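Local coordinates for hemolysin II regulatory protein (Bacillus cereus, PDB 2JJ7) that probably binds DNA as a dimeric TetR-family transcriptional regulator and is thought to control hemolysin II expression, at residues K17-E22 with A34-V39; G50-Y55 with S112-K117; E57-Y62 with T102-E107. All blocks are in the same frame, centred on the assembly; numbering follows the deposited sequence.

Interaction 1: residues K17-E22 with A34-V39; sequences KKKFGE and AKEAKV
Lys18 and Lys19, neighbours on helix 5-23, both lie against Glu36 on helix 30-37, but only Lys18 bonds to its carboxylate. Lys18 starts with CG anti to its backbone N (chi1 -174°) and stays extended to the tip, which carries the chain across that of Glu36 at about a right angle. Its NZ forms a salt bridge with OE2 of Glu36 at 3.5 Å, and its CD lies equally near the same oxygen; both sit over the same face of the carboxylate, so the ammonium meets OE2 from above the plane. Lys19 is folded instead, with chi2 at -75°. This bend brings Lys19 CE to 4.0 Å from Glu36 CB, a contact between aliphatic parts, while its NZ stays 4.6 Å from Glu36 OE1, beyond a salt bridge. That ammonium turns to its own helix and pairs at 3.2 Å with OE1 of Glu22, which receives it through its syn lone pair. The result at the surface is two separate lysine-glutamate pairs side by side, with Lys19 near enough to Glu36 for a probable weak, through-space attraction. Helix 30-37 ends beyond Glu36 in a Schellman motif at Lys38, inside the predicted helix-turn-helix of residues 29-48; the contact thus joins the first helix of a TetR-type DNA-binding domain to that motif.

Interaction 2: residues G50-Y55 with S112-K117; sequences GKENLY and SARLEK
The ring of Tyr55 and the guanidinium of Arg114 stand almost perpendicular, their planes 87° apart, yet the meeting is not a stack. CD and NE of Arg114 both come to 3.7 Å from Tyr55 CE1, CD arriving obliquely to the ring. On one face of the guanidinium lies Ser112 OG, 3.1 Å above the plane and offset toward the rim. The third flat group, the carboxylate of Glu52, is turned 46° from the guanidinium and does not pair with it directly. Its OE1 rests against the arginine's methylenes, 3.2 Å from CG of Arg114, and stays 4.8 Å from NE of Arg114. A water molecule spans the remaining distance: it accepts from Arg114 NH1 at 3.1 Å and donates a weak bond to OE2 of Glu52.

The shape of Arg114 explains this division of labour. Its chain runs straight through chi2 and then turns at chi3 (-67°), so the methylenes pass Glu52 and Tyr55 while the charged end is directed to Glu107 on helix 98-109, whose OE2 forms a salt bridge with NE and is shared with the hydroxyl of Tyr55. The backbone is fixed as well: Ser112 OG accepts from Arg114 N at 3.1 Å, a capping bond within a type I turn. Arg114 also makes a cation-pi contact with Tyr25, whose ring meets that of Tyr55 edge-to-face.

In the fold, the contact sets the first turns of helix 51-62, which starts after its N-cap Gly50, against the turn that leads from helix 98-109 into helix 115-118; on another side of helix 51-62, Leu54 packs against helices 5-23 and 30-37.

Interaction 3: residues E57-Y62 with T102-E107; sequences EVFKKY and TLAYEE
Phe59 on helix 51-62 meets Leu103 and Ala104 on helix 98-109, and the contact is almost wholly apolar. Its main element is the far end of the phenyl ring: CZ of Phe59 lies 3.8 Å from CB of Leu103, which approaches obliquely, the two side chains crossing at a slant. On the neighbouring ring carbon, Phe59 CE1 comes within 4.3 Å of the methyl CB of Ala104. With chi1 at -95°, away from the usual staggered positions, the ring end comes over to the other helix although the side chain does not set out straight toward it. A looser contact flanks the ring, with Val58 CG1 at 4.5 Å from Leu103 CD1.

Against the backbone the same ring tip is an edge partner: the amide N of Ala104 sits near the ring plane, 3.8 Å from Phe59 CZ, as a packing contact and not a hydrogen bond. The carboxylate of the buried Glu107 is turned to partners outside the two segments.

The helical segments are 12.1 Å apart at their closest approach and inclined at 124°, a gap that the Phe59 ring spans, with Leu103 reaching back from the other helix. With no hydrogen bond or charge pair between the segments, the contact probably rests on shape fit and burial of apolar surface, joining helix 51-62, which in TetR-type proteins connects the helix-turn-helix to the rest of the chain, to the C-terminal TetR-like domain.

In the fold
The contacts lie at decreasing distance from the chain centre, interaction 1 about 19 Å and interaction 3 about 6 Å away (centre to centre). The centre of interaction 1 is about 16 Å from that of interaction 2 and about 14 Å from that of interaction 3. Interactions 2 and 3 share helix 51-62, and their centres are about 9 Å apart. Glu107 ties them together: its OE2 lies 2.5 Å from Tyr55 OH and its OE1 2.7 Å from Ser112 OG, both probable hydrogen bonds. Phe20 links interaction 1 to both others, packing on Tyr55 and, through its carbonyl, against Leu103. Beyond interaction 3, Tyr105 of helix 98-109 stacks on His149 of the second subunit.

Interaction 1: residues K17-E22 with A34-V39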
ATOM      1  N   LYS B  17      20.801  11.176   1.481  1.00 36.78           N
ATOM      2  CA  LYS B  17      19.451  11.022   0.910  1.00 35.96           C
ATOM      3  C   LYS B  17      19.434   9.914  -0.146  1.00 37.47           C
ATOM      4  O   LYS B  17      18.612   8.998  -0.079  1.00 37.65           O
ATOM      5  CB  LYS B  17      18.984  12.341   0.273  1.00 35.79           C
ATOM      6  CG  LYS B  17      17.579  12.312  -0.323  1.00 33.34           C
ATOM      7  CD  LYS B  17      17.300  13.531  -1.196  1.00 29.97           C
ATOM      8  CE  LYS B  17      15.814  13.782  -1.304  1.00 37.61           C
ATOM      9  NZ  LYS B  17      15.461  14.885  -2.268  1.00 38.21           N
ATOM     10  N   LYS B  18      20.354  10.002  -1.110  1.00 38.02           N
ATOM     11  CA  LYS B  18      20.452   9.034  -2.195  1.00 39.26           C
ATOM     12  C   LYS B  18      20.684   7.610  -1.685  1.00 39.32           C
ATOM     13  O   LYS B  18      19.969   6.683  -2.066  1.00 39.67           O
ATOM     14  CB  LYS B  18      21.574   9.416  -3.167  1.00 39.47           C
ATOM     15  CG  LYS B  18      21.624   8.499  -4.397  1.00 42.87           C
ATOM     16  CD  LYS B  18      22.827   8.756  -5.282  1.00 47.32           C
ATOM     17  CE  LYS B  18      22.847   7.782  -6.449  1.00 47.59           C
ATOM     18  NZ  LYS B  18      23.723   8.255  -7.558  1.00 54.73           N
ATOM     19  N   LYS B  19      21.674   7.457  -0.811  1.00 37.83           N
ATOM     20  CA  LYS B  19      22.099   6.145  -0.331  1.00 37.11           C
ATOM     21  C   LYS B  19      21.118   5.498   0.641  1.00 37.61           C
ATOM     22  O   LYS B  19      20.771   4.328   0.482  1.00 38.13           O
ATOM     23  CB  LYS B  19      23.514   6.227   0.251  1.00 37.59           C
ATOM     24  CG  LYS B  19      24.608   6.327  -0.819  1.00 35.93           C
ATOM     25  CD  LYS B  19      24.814   4.956  -1.469  1.00 43.51           C
ATOM     26  CE  LYS B  19      25.514   5.055  -2.800  1.00 46.48           C
ATOM     27  NZ  LYS B  19      25.452   3.760  -3.527  1.00 49.94           N
ATOM     28  N   PHE B  20      20.666   6.257   1.636  1.00 38.53           N
ATOM     29  CA  PHE B  20      19.548   5.833   2.488  1.00 37.08           C
ATOM     30  C   PHE B  20      18.328   5.416   1.674  1.00 36.34           C
ATOM     31  O   PHE B  20      17.694   4.414   1.986  1.00 35.98           O
ATOM     32  CB  PHE B  20      19.128   6.946   3.446  1.00 37.90           C
ATOM     33  CG  PHE B  20      20.005   7.077   4.664  1.00 36.96           C
ATOM     34  CD1 PHE B  20      20.306   5.968   5.453  1.00 38.06           C
ATOM     35  CD2 PHE B  20      20.490   8.324   5.047  1.00 34.81           C
ATOM     36  CE1 PHE B  20      21.118   6.094   6.595  1.00 38.55           C
ATOM     37  CE2 PHE B  20      21.296   8.463   6.193  1.00 38.56           C
ATOM     38  CZ  PHE B  20      21.609   7.350   6.963  1.00 37.56           C
ATOM     39  N   GLY B  21      17.995   6.191   0.642  1.00 36.45           N
ATOM     40  CA  GLY B  21      16.839   5.891  -0.218  1.00 37.54           C
ATOM     41  C   GLY B  21      16.990   4.583  -0.985  1.00 39.41           C
ATOM     42  O   GLY B  21      16.016   3.868  -1.214  1.00 39.61           O
ATOM     43  N   GLU B  22      18.224   4.281  -1.379  1.00 39.52           N
ATOM     44  CA  GLU B  22      18.529   3.075  -2.128  1.00 41.34           C
ATOM     45  C   GLU B  22      18.509   1.811  -1.275  1.00 41.34           C
ATOM     46  O   GLU B  22      18.016   0.777  -1.725  1.00 43.09           O
ATOM     47  CB  GLU B  22      19.886   3.202  -2.813  1.00 40.12           C
ATOM     48  CG  GLU B  22      19.870   3.997  -4.106  1.00 44.21           C
ATOM     49  CD  GLU B  22      21.267   4.309  -4.607  1.00 49.93           C
ATOM     50  OE1 GLU B  22      22.242   3.789  -4.017  1.00 46.78           O
ATOM     51  OE2 GLU B  22      21.389   5.068  -5.593  1.00 53.25           O
ATOM     52  N   ALA B  34      30.001   8.745   2.450  1.00 39.89           N
ATOM     53  CA  ALA B  34      31.205   9.539   2.213  1.00 38.34           C
ATOM     54  C   ALA B  34      31.706   9.331   0.801  1.00 39.89           C
ATOM     55  O   ALA B  34      32.010  10.300   0.085  1.00 39.58           O
ATOM     56  CB  ALA B  34      32.281   9.192   3.207  1.00 36.58           C
ATOM     57  N   LYS B  35      31.769   8.060   0.402  1.00 40.54           N
ATOM     58  CA  LYS B  35      32.228   7.674  -0.929  1.00 42.51           C
ATOM     59  C   LYS B  35      31.363   8.304  -2.018  1.00 42.91           C
ATOM     60  O   LYS B  35      31.887   8.833  -3.004  1.00 43.13           O
ATOM     61  CB  LYS B  35      32.256   6.146  -1.063  1.00 41.77           C
ATOM     62  CG  LYS B  35      32.800   5.644  -2.385  1.00 45.78           C
ATOM     63  CD  LYS B  35      32.908   4.127  -2.405  1.00 48.27           C
ATOM     64  CE  LYS B  35      33.924   3.680  -3.444  1.00 57.06           C
ATOM     65  NZ  LYS B  35      34.240   2.227  -3.331  1.00 60.16           N
ATOM     66  N   GLU B  36      30.043   8.261  -1.827  1.00 43.14           N
ATOM     67  CA  GLU B  36      29.103   8.860  -2.779  1.00 42.63           C
ATOM     68  C   GLU B  36      29.265  10.389  -2.856  1.00 42.44           C
ATOM     69  O   GLU B  36      29.231  10.966  -3.947  1.00 41.84           O
ATOM     70  CB  GLU B  36      27.660   8.453  -2.443  1.00 42.87           C
ATOM     71  CG  GLU B  36      26.565   9.189  -3.245  1.00 43.93           C
ATOM     72  CD  GLU B  36      26.573   8.898  -4.744  1.00 45.53           C
ATOM     73  OE1 GLU B  36      26.947   7.774  -5.154  1.00 41.83           O
ATOM     74  OE2 GLU B  36      26.175   9.803  -5.512  1.00 41.43           O
ATOM     75  N   ALA B  37      29.470  11.020  -1.697  1.00 40.99           N
ATOM     76  CA  ALA B  37      29.657  12.482  -1.577  1.00 38.41           C
ATOM     77  C   ALA B  37      31.027  12.963  -2.069  1.00 37.76           C
ATOM     78  O   ALA B  37      31.276  14.175  -2.155  1.00 36.49           O
ATOM     79  CB  ALA B  37      29.444  12.922  -0.113  1.00 34.85           C
ATOM     80  N   LYS B  38      31.902  12.007  -2.372  1.00 38.21           N
ATOM     81  CA  LYS B  38      33.282  12.269  -2.772  1.00 39.53           C
ATOM     82  C   LYS B  38      34.026  13.068  -1.700  1.00 39.51           C
ATOM     83  O   LYS B  38      34.762  14.013  -2.002  1.00 40.18           O
ATOM     84  CB  LYS B  38      33.345  12.950  -4.151  1.00 40.15           C
ATOM     85  CG  LYS B  38      32.817  12.074  -5.293  1.00 43.18           C
ATOM     86  CD  LYS B  38      33.483  12.394  -6.640  1.00 52.55           C
ATOM     87  CE  LYS B  38      32.612  13.291  -7.519  1.00 57.07           C
ATOM     88  NZ  LYS B  38      31.396  12.577  -8.033  1.00 54.57           N
ATOM     89  N   VAL B  39      33.797  12.695  -0.439  1.00 38.82           N
ATOM     90  CA  VAL B  39      34.515  13.293   0.689  1.00 38.26           C
ATOM     91  C   VAL B  39      35.137  12.218   1.550  1.00 38.33           C
ATOM     92  O   VAL B  39      34.692  11.067   1.570  1.00 39.15           O
ATOM     93  CB  VAL B  39      33.639  14.188   1.612  1.00 37.96           C
ATOM     94  CG1 VAL B  39      32.858  15.230   0.812  1.00 39.20           C
ATOM     95  CG2 VAL B  39      32.712  13.336   2.470  1.00 38.02           C
TER

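Interaction 2: residues G50-Y55 with S112-K117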
ATOM      1  N   GLY B  50      28.211  10.283  12.719  1.00 44.17           N
ATOM      2  CA  GLY B  50      27.472   9.020  12.651  1.00 40.67           C
ATOM      3  C   GLY B  50      26.229   9.046  11.791  1.00 40.50           C
ATOM      4  O   GLY B  50      25.661  10.114  11.517  1.00 39.36           O
ATOM      5  N   LYS B  51      25.793   7.866  11.363  1.00 37.94           N
ATOM      6  CA  LYS B  51      24.687   7.801  10.433  1.00 38.61           C
ATOM      7  C   LYS B  51      23.339   8.179  11.062  1.00 37.86           C
ATOM      8  O   LYS B  51      22.467   8.666  10.363  1.00 37.23           O
ATOM      9  CB  LYS B  51      24.641   6.462   9.682  1.00 38.31           C
ATOM     10  CG  LYS B  51      24.107   5.279  10.447  1.00 39.01           C
ATOM     11  CD  LYS B  51      23.550   4.273   9.458  1.00 37.48           C
ATOM     12  CE  LYS B  51      23.142   3.016  10.151  1.00 38.43           C
ATOM     13  NZ  LYS B  51      22.808   1.970   9.166  1.00 40.71           N
ATOM     14  N   GLU B  52      23.190   7.985  12.375  1.00 37.83           N
ATOM     15  CA  GLU B  52      21.930   8.294  13.057  1.00 38.43           C
ATOM     16  C   GLU B  52      21.579   9.771  12.905  1.00 37.48           C
ATOM     17  O   GLU B  52      20.465  10.120  12.506  1.00 36.53           O
ATOM     18  CB  GLU B  52      21.988   7.880  14.530  1.00 38.63           C
ATOM     19  CG  GLU B  52      20.847   8.411  15.410  1.00 45.56           C
ATOM     20  CD  GLU B  52      19.570   7.588  15.339  1.00 53.81           C
ATOM     21  OE1 GLU B  52      18.848   7.705  14.322  1.00 63.57           O
ATOM     22  OE2 GLU B  52      19.270   6.847  16.308  1.00 50.12           O
ATOM     23  N   ASN B  53      22.548  10.631  13.199  1.00 36.99           N
ATOM     24  CA  ASN B  53      22.361  12.072  13.105  1.00 36.70           C
ATOM     25  C   ASN B  53      22.246  12.533  11.651  1.00 35.99           C
ATOM     26  O   ASN B  53      21.485  13.444  11.333  1.00 35.58           O
ATOM     27  CB  ASN B  53      23.508  12.797  13.813  1.00 37.00           C
ATOM     28  CG  ASN B  53      23.346  14.302  13.771  1.00 41.66           C
ATOM     29  OD1 ASN B  53      22.333  14.837  14.234  1.00 48.61           O
ATOM     30  ND2 ASN B  53      24.332  14.996  13.189  1.00 40.02           N
ATOM     31  N   LEU B  54      23.010  11.889  10.776  1.00 34.57           N
ATOM     32  CA  LEU B  54      22.966  12.149   9.358  1.00 36.40           C
ATOM     33  C   LEU B  54      21.564  11.859   8.802  1.00 35.40           C
ATOM     34  O   LEU B  54      21.029  12.635   8.014  1.00 34.85           O
ATOM     35  CB  LEU B  54      24.002  11.274   8.664  1.00 37.88           C
ATOM     36  CG  LEU B  54      24.426  11.528   7.221  1.00 42.51           C
ATOM     37  CD1 LEU B  54      24.693  12.995   6.972  1.00 47.47           C
ATOM     38  CD2 LEU B  54      25.667  10.711   6.956  1.00 47.49           C
ATOM     39  N   TYR B  55      20.987  10.740   9.229  1.00 33.82           N
ATOM     40  CA  TYR B  55      19.606  10.371   8.913  1.00 31.74           C
ATOM     41  C   TYR B  55      18.618  11.426   9.386  1.00 30.45           C
ATOM     42  O   TYR B  55      17.761  11.845   8.621  1.00 30.76           O
ATOM     43  CB  TYR B  55      19.288   9.045   9.566  1.00 30.07           C
ATOM     44  CG  TYR B  55      17.965   8.416   9.182  1.00 31.76           C
ATOM     45  CD1 TYR B  55      16.940   8.331  10.111  1.00 30.58           C
ATOM     46  CD2 TYR B  55      17.762   7.851   7.921  1.00 28.11           C
ATOM     47  CE1 TYR B  55      15.749   7.734   9.811  1.00 29.98           C
ATOM     48  CE2 TYR B  55      16.540   7.239   7.600  1.00 27.47           C
ATOM     49  CZ  TYR B  55      15.550   7.188   8.567  1.00 23.94           C
ATOM     50  OH  TYR B  55      14.348   6.591   8.349  1.00 24.29           O
ATOM     51  N   SER B 112      10.503   2.473  14.665  1.00 41.00           N
ATOM     52  CA  SER B 112      11.852   2.360  15.208  1.00 39.25           C
ATOM     53  C   SER B 112      12.057   3.382  16.321  1.00 39.09           C
ATOM     54  O   SER B 112      11.211   4.243  16.557  1.00 38.85           O
ATOM     55  CB  SER B 112      12.897   2.569  14.108  1.00 38.51           C
ATOM     56  OG  SER B 112      13.025   3.949  13.792  1.00 39.27           O
ATOM     57  N   ALA B 113      13.204   3.293  16.979  1.00 37.66           N
ATOM     58  CA  ALA B 113      13.583   4.248  18.012  1.00 38.39           C
ATOM     59  C   ALA B 113      13.789   5.666  17.456  1.00 36.74           C
ATOM     60  O   ALA B 113      13.800   6.639  18.210  1.00 36.65           O
ATOM     61  CB  ALA B 113      14.833   3.758  18.745  1.00 36.86           C
ATOM     62  N   ARG B 114      13.927   5.777  16.139  1.00 37.35           N
ATOM     63  CA  ARG B 114      14.155   7.068  15.482  1.00 37.12           C
ATOM     64  C   ARG B 114      12.883   7.904  15.303  1.00 38.36           C
ATOM     65  O   ARG B 114      12.963   9.100  14.981  1.00 39.77           O
ATOM     66  CB  ARG B 114      14.809   6.859  14.112  1.00 36.52           C
ATOM     67  CG  ARG B 114      16.109   6.088  14.142  1.00 36.69           C
ATOM     68  CD  ARG B 114      16.610   5.737  12.744  1.00 39.85           C
ATOM     69  NE  ARG B 114      15.758   4.780  12.035  1.00 41.40           N
ATOM     70  CZ  ARG B 114      15.810   3.454  12.171  1.00 43.27           C
ATOM     71  NH1 ARG B 114      16.664   2.878  13.015  1.00 41.24           N
ATOM     72  NH2 ARG B 114      14.986   2.698  11.462  1.00 42.15           N
ATOM     73  N   LEU B 115      11.723   7.287  15.516  1.00 37.40           N
ATOM     74  CA  LEU B 115      10.440   7.896  15.156  1.00 38.92           C
ATOM     75  C   LEU B 115      10.215   9.270  15.767  1.00 38.47           C
ATOM     76  O   LEU B 115       9.917  10.233  15.063  1.00 38.81           O
ATOM     77  CB  LEU B 115       9.258   6.981  15.509  1.00 37.84           C
ATOM     78  CG  LEU B 115       7.855   7.497  15.128  1.00 40.93           C
ATOM     79  CD1 LEU B 115       7.728   7.841  13.649  1.00 34.34           C
ATOM     80  CD2 LEU B 115       6.776   6.484  15.520  1.00 39.15           C
ATOM     81  N   GLU B 116      10.352   9.333  17.083  1.00 38.60           N
ATOM     82  CA  GLU B 116      10.075  10.529  17.855  1.00 39.37           C
ATOM     83  C   GLU B 116      10.840  11.749  17.321  1.00 39.66           C
ATOM     84  O   GLU B 116      10.269  12.836  17.215  1.00 39.82           O
ATOM     85  CB  GLU B 116      10.409  10.248  19.323  1.00 38.14           C
ATOM     86  CG  GLU B 116      10.292  11.439  20.276  1.00 42.74           C
ATOM     87  CD  GLU B 116      10.523  11.051  21.745  1.00 45.86           C
ATOM     88  OE1 GLU B 116      10.507   9.840  22.067  1.00 44.18           O
ATOM     89  OE2 GLU B 116      10.713  11.960  22.577  1.00 50.86           O
ATOM     90  N   LYS B 117      12.122  11.570  16.988  1.00 39.49           N
ATOM     91  CA  LYS B 117      12.951  12.685  16.505  1.00 39.54           C
ATOM     92  C   LYS B 117      12.653  13.132  15.084  1.00 37.33           C
ATOM     93  O   LYS B 117      12.737  14.318  14.787  1.00 37.25           O
ATOM     94  CB  LYS B 117      14.446  12.374  16.628  1.00 39.22           C
ATOM     95  CG  LYS B 117      14.979  12.442  18.044  1.00 44.68           C
ATOM     96  CD  LYS B 117      14.789  13.819  18.670  1.00 54.23           C
ATOM     97  CE  LYS B 117      15.120  13.779  20.154  1.00 59.79           C
ATOM     98  NZ  LYS B 117      14.569  14.952  20.881  1.00 66.12           N
TER
HETATM   99  O   HOH W   1      18.284   3.662  15.588  1.00 45.22           O

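Interaction 3: residues E57-Y62 with T102-E107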
ATOM      1  N   GLU B  57      19.271  14.543   9.913  1.00 31.27           N
ATOM      2  CA  GLU B  57      19.504  15.719   9.086  1.00 30.97           C
ATOM      3  C   GLU B  57      18.910  15.575   7.677  1.00 30.90           C
ATOM      4  O   GLU B  57      18.518  16.568   7.062  1.00 30.01           O
ATOM      5  CB  GLU B  57      20.998  16.045   9.021  1.00 30.13           C
ATOM      6  CG  GLU B  57      21.593  16.570  10.320  1.00 34.88           C
ATOM      7  CD  GLU B  57      20.909  17.833  10.831  1.00 40.70           C
ATOM      8  OE1 GLU B  57      20.584  18.726  10.022  1.00 40.32           O
ATOM      9  OE2 GLU B  57      20.689  17.923  12.051  1.00 44.88           O
ATOM     10  N   VAL B  58      18.833  14.338   7.187  1.00 30.28           N
ATOM     11  CA  VAL B  58      18.203  14.039   5.898  1.00 30.35           C
ATOM     12  C   VAL B  58      16.703  14.338   5.943  1.00 29.64           C
ATOM     13  O   VAL B  58      16.179  15.017   5.058  1.00 30.17           O
ATOM     14  CB  VAL B  58      18.461  12.583   5.440  1.00 30.30           C
ATOM     15  CG1 VAL B  58      17.474  12.164   4.336  1.00 24.42           C
ATOM     16  CG2 VAL B  58      19.885  12.462   4.934  1.00 32.17           C
ATOM     17  N   PHE B  59      16.030  13.856   6.985  1.00 29.49           N
ATOM     18  CA  PHE B  59      14.610  14.176   7.205  1.00 30.13           C
ATOM     19  C   PHE B  59      14.369  15.682   7.380  1.00 30.35           C
ATOM     20  O   PHE B  59      13.412  16.222   6.841  1.00 30.44           O
ATOM     21  CB  PHE B  59      14.041  13.360   8.369  1.00 28.99           C
ATOM     22  CG  PHE B  59      13.342  12.095   7.915  1.00 27.12           C
ATOM     23  CD1 PHE B  59      12.010  12.136   7.515  1.00 21.67           C
ATOM     24  CD2 PHE B  59      14.023  10.879   7.871  1.00 25.54           C
ATOM     25  CE1 PHE B  59      11.340  10.957   7.069  1.00 23.17           C
ATOM     26  CE2 PHE B  59      13.379   9.709   7.440  1.00 20.70           C
ATOM     27  CZ  PHE B  59      12.030   9.756   7.035  1.00 24.77           C
ATOM     28  N   LYS B  60      15.271  16.342   8.105  1.00 28.12           N
ATOM     29  CA  LYS B  60      15.214  17.784   8.320  1.00 29.27           C
ATOM     30  C   LYS B  60      15.381  18.562   7.005  1.00 29.67           C
ATOM     31  O   LYS B  60      14.604  19.464   6.738  1.00 31.09           O
ATOM     32  CB  LYS B  60      16.292  18.201   9.329  1.00 26.70           C
ATOM     33  CG  LYS B  60      16.211  19.628   9.817  1.00 29.42           C
ATOM     34  CD  LYS B  60      17.407  19.933  10.699  1.00 36.90           C
ATOM     35  CE  LYS B  60      17.243  21.247  11.446  1.00 43.68           C
ATOM     36  NZ  LYS B  60      18.490  21.620  12.177  1.00 44.57           N
ATOM     37  N   LYS B  61      16.387  18.211   6.198  1.00 29.49           N
ATOM     38  CA  LYS B  61      16.644  18.914   4.941  1.00 28.77           C
ATOM     39  C   LYS B  61      15.595  18.623   3.873  1.00 29.72           C
ATOM     40  O   LYS B  61      15.157  19.541   3.180  1.00 30.17           O
ATOM     41  CB  LYS B  61      18.039  18.601   4.376  1.00 27.82           C
ATOM     42  CG  LYS B  61      18.398  19.517   3.202  1.00 30.18           C
ATOM     43  CD  LYS B  61      19.830  19.422   2.773  1.00 38.12           C
ATOM     44  CE  LYS B  61      20.125  20.390   1.628  1.00 42.62           C
ATOM     45  NZ  LYS B  61      20.034  21.835   2.009  1.00 45.61           N
ATOM     46  N   TYR B  62      15.190  17.359   3.741  1.00 27.83           N
ATOM     47  CA  TYR B  62      14.350  16.947   2.612  1.00 28.21           C
ATOM     48  C   TYR B  62      12.911  16.617   2.977  1.00 29.81           C
ATOM     49  O   TYR B  62      12.101  16.306   2.100  1.00 29.87           O
ATOM     50  CB  TYR B  62      14.999  15.793   1.831  1.00 26.95           C
ATOM     51  CG  TYR B  62      16.382  16.127   1.326  1.00 29.07           C
ATOM     52  CD1 TYR B  62      16.563  17.067   0.304  1.00 29.01           C
ATOM     53  CD2 TYR B  62      17.523  15.515   1.874  1.00 25.34           C
ATOM     54  CE1 TYR B  62      17.850  17.394  -0.167  1.00 27.92           C
ATOM     55  CE2 TYR B  62      18.812  15.837   1.408  1.00 28.67           C
ATOM     56  CZ  TYR B  62      18.968  16.779   0.389  1.00 29.32           C
ATOM     57  OH  TYR B  62      20.229  17.110  -0.078  1.00 24.14           O
ATOM     58  N   THR B 102      10.110   6.485   0.483  1.00 36.24           N
ATOM     59  CA  THR B 102      10.605   5.171   0.879  1.00 36.90           C
ATOM     60  C   THR B 102      10.929   5.139   2.372  1.00 36.64           C
ATOM     61  O   THR B 102      10.498   4.231   3.078  1.00 36.16           O
ATOM     62  CB  THR B 102      11.878   4.809   0.074  1.00 37.67           C
ATOM     63  OG1 THR B 102      11.508   4.524  -1.278  1.00 37.38           O
ATOM     64  CG2 THR B 102      12.596   3.594   0.674  1.00 38.69           C
ATOM     65  N   LEU B 103      11.656   6.147   2.849  1.00 35.91           N
ATOM     66  CA  LEU B 103      12.115   6.161   4.236  1.00 35.83           C
ATOM     67  C   LEU B 103      10.972   6.365   5.214  1.00 37.07           C
ATOM     68  O   LEU B 103      10.920   5.686   6.251  1.00 36.07           O
ATOM     69  CB  LEU B 103      13.202   7.222   4.450  1.00 35.91           C
ATOM     70  CG  LEU B 103      14.466   7.045   3.614  1.00 39.04           C
ATOM     71  CD1 LEU B 103      15.427   8.215   3.855  1.00 33.99           C
ATOM     72  CD2 LEU B 103      15.133   5.691   3.898  1.00 34.45           C
ATOM     73  N   ALA B 104      10.061   7.292   4.890  1.00 36.57           N
ATOM     74  CA  ALA B 104       8.898   7.513   5.744  1.00 36.58           C
ATOM     75  C   ALA B 104       8.000   6.300   5.733  1.00 35.32           C
ATOM     76  O   ALA B 104       7.462   5.949   6.768  1.00 36.38           O
ATOM     77  CB  ALA B 104       8.103   8.762   5.342  1.00 36.55           C
ATOM     78  N   TYR B 105       7.838   5.652   4.579  1.00 34.63           N
ATOM     79  CA  TYR B 105       7.000   4.449   4.551  1.00 34.98           C
ATOM     80  C   TYR B 105       7.528   3.404   5.541  1.00 35.37           C
ATOM     81  O   TYR B 105       6.748   2.868   6.359  1.00 36.62           O
ATOM     82  CB  TYR B 105       6.844   3.864   3.139  1.00 33.31           C
ATOM     83  CG  TYR B 105       6.021   2.584   3.091  1.00 36.94           C
ATOM     84  CD1 TYR B 105       4.635   2.629   2.950  1.00 29.19           C
ATOM     85  CD2 TYR B 105       6.633   1.327   3.207  1.00 29.47           C
ATOM     86  CE1 TYR B 105       3.876   1.451   2.913  1.00 36.27           C
ATOM     87  CE2 TYR B 105       5.887   0.163   3.186  1.00 35.17           C
ATOM     88  CZ  TYR B 105       4.512   0.229   3.028  1.00 33.81           C
ATOM     89  OH  TYR B 105       3.783  -0.932   3.008  1.00 43.67           O
ATOM     90  N   GLU B 106       8.833   3.125   5.470  1.00 34.06           N
ATOM     91  CA  GLU B 106       9.471   2.139   6.351  1.00 34.74           C
ATOM     92  C   GLU B 106       9.269   2.474   7.825  1.00 34.74           C
ATOM     93  O   GLU B 106       8.992   1.584   8.622  1.00 33.91           O
ATOM     94  CB  GLU B 106      10.976   2.006   6.066  1.00 33.49           C
ATOM     95  CG  GLU B 106      11.350   1.193   4.817  1.00 42.72           C
ATOM     96  CD  GLU B 106      10.653  -0.177   4.723  1.00 52.04           C
ATOM     97  OE1 GLU B 106      10.466  -0.859   5.772  1.00 44.32           O
ATOM     98  OE2 GLU B 106      10.304  -0.563   3.582  1.00 50.68           O
ATOM     99  N   GLU B 107       9.425   3.751   8.184  1.00 34.37           N
ATOM    100  CA  GLU B 107       9.273   4.184   9.580  1.00 35.49           C
ATOM    101  C   GLU B 107       7.826   4.104  10.025  1.00 37.55           C
ATOM    102  O   GLU B 107       7.542   3.890  11.213  1.00 38.60           O
ATOM    103  CB  GLU B 107       9.785   5.616   9.778  1.00 34.73           C
ATOM    104  CG  GLU B 107      11.276   5.822   9.455  1.00 36.83           C
ATOM    105  CD  GLU B 107      12.225   5.373  10.577  1.00 38.38           C
ATOM    106  OE1 GLU B 107      11.749   4.937  11.648  1.00 39.20           O
ATOM    107  OE2 GLU B 107      13.462   5.460  10.385  1.00 36.34           O
TER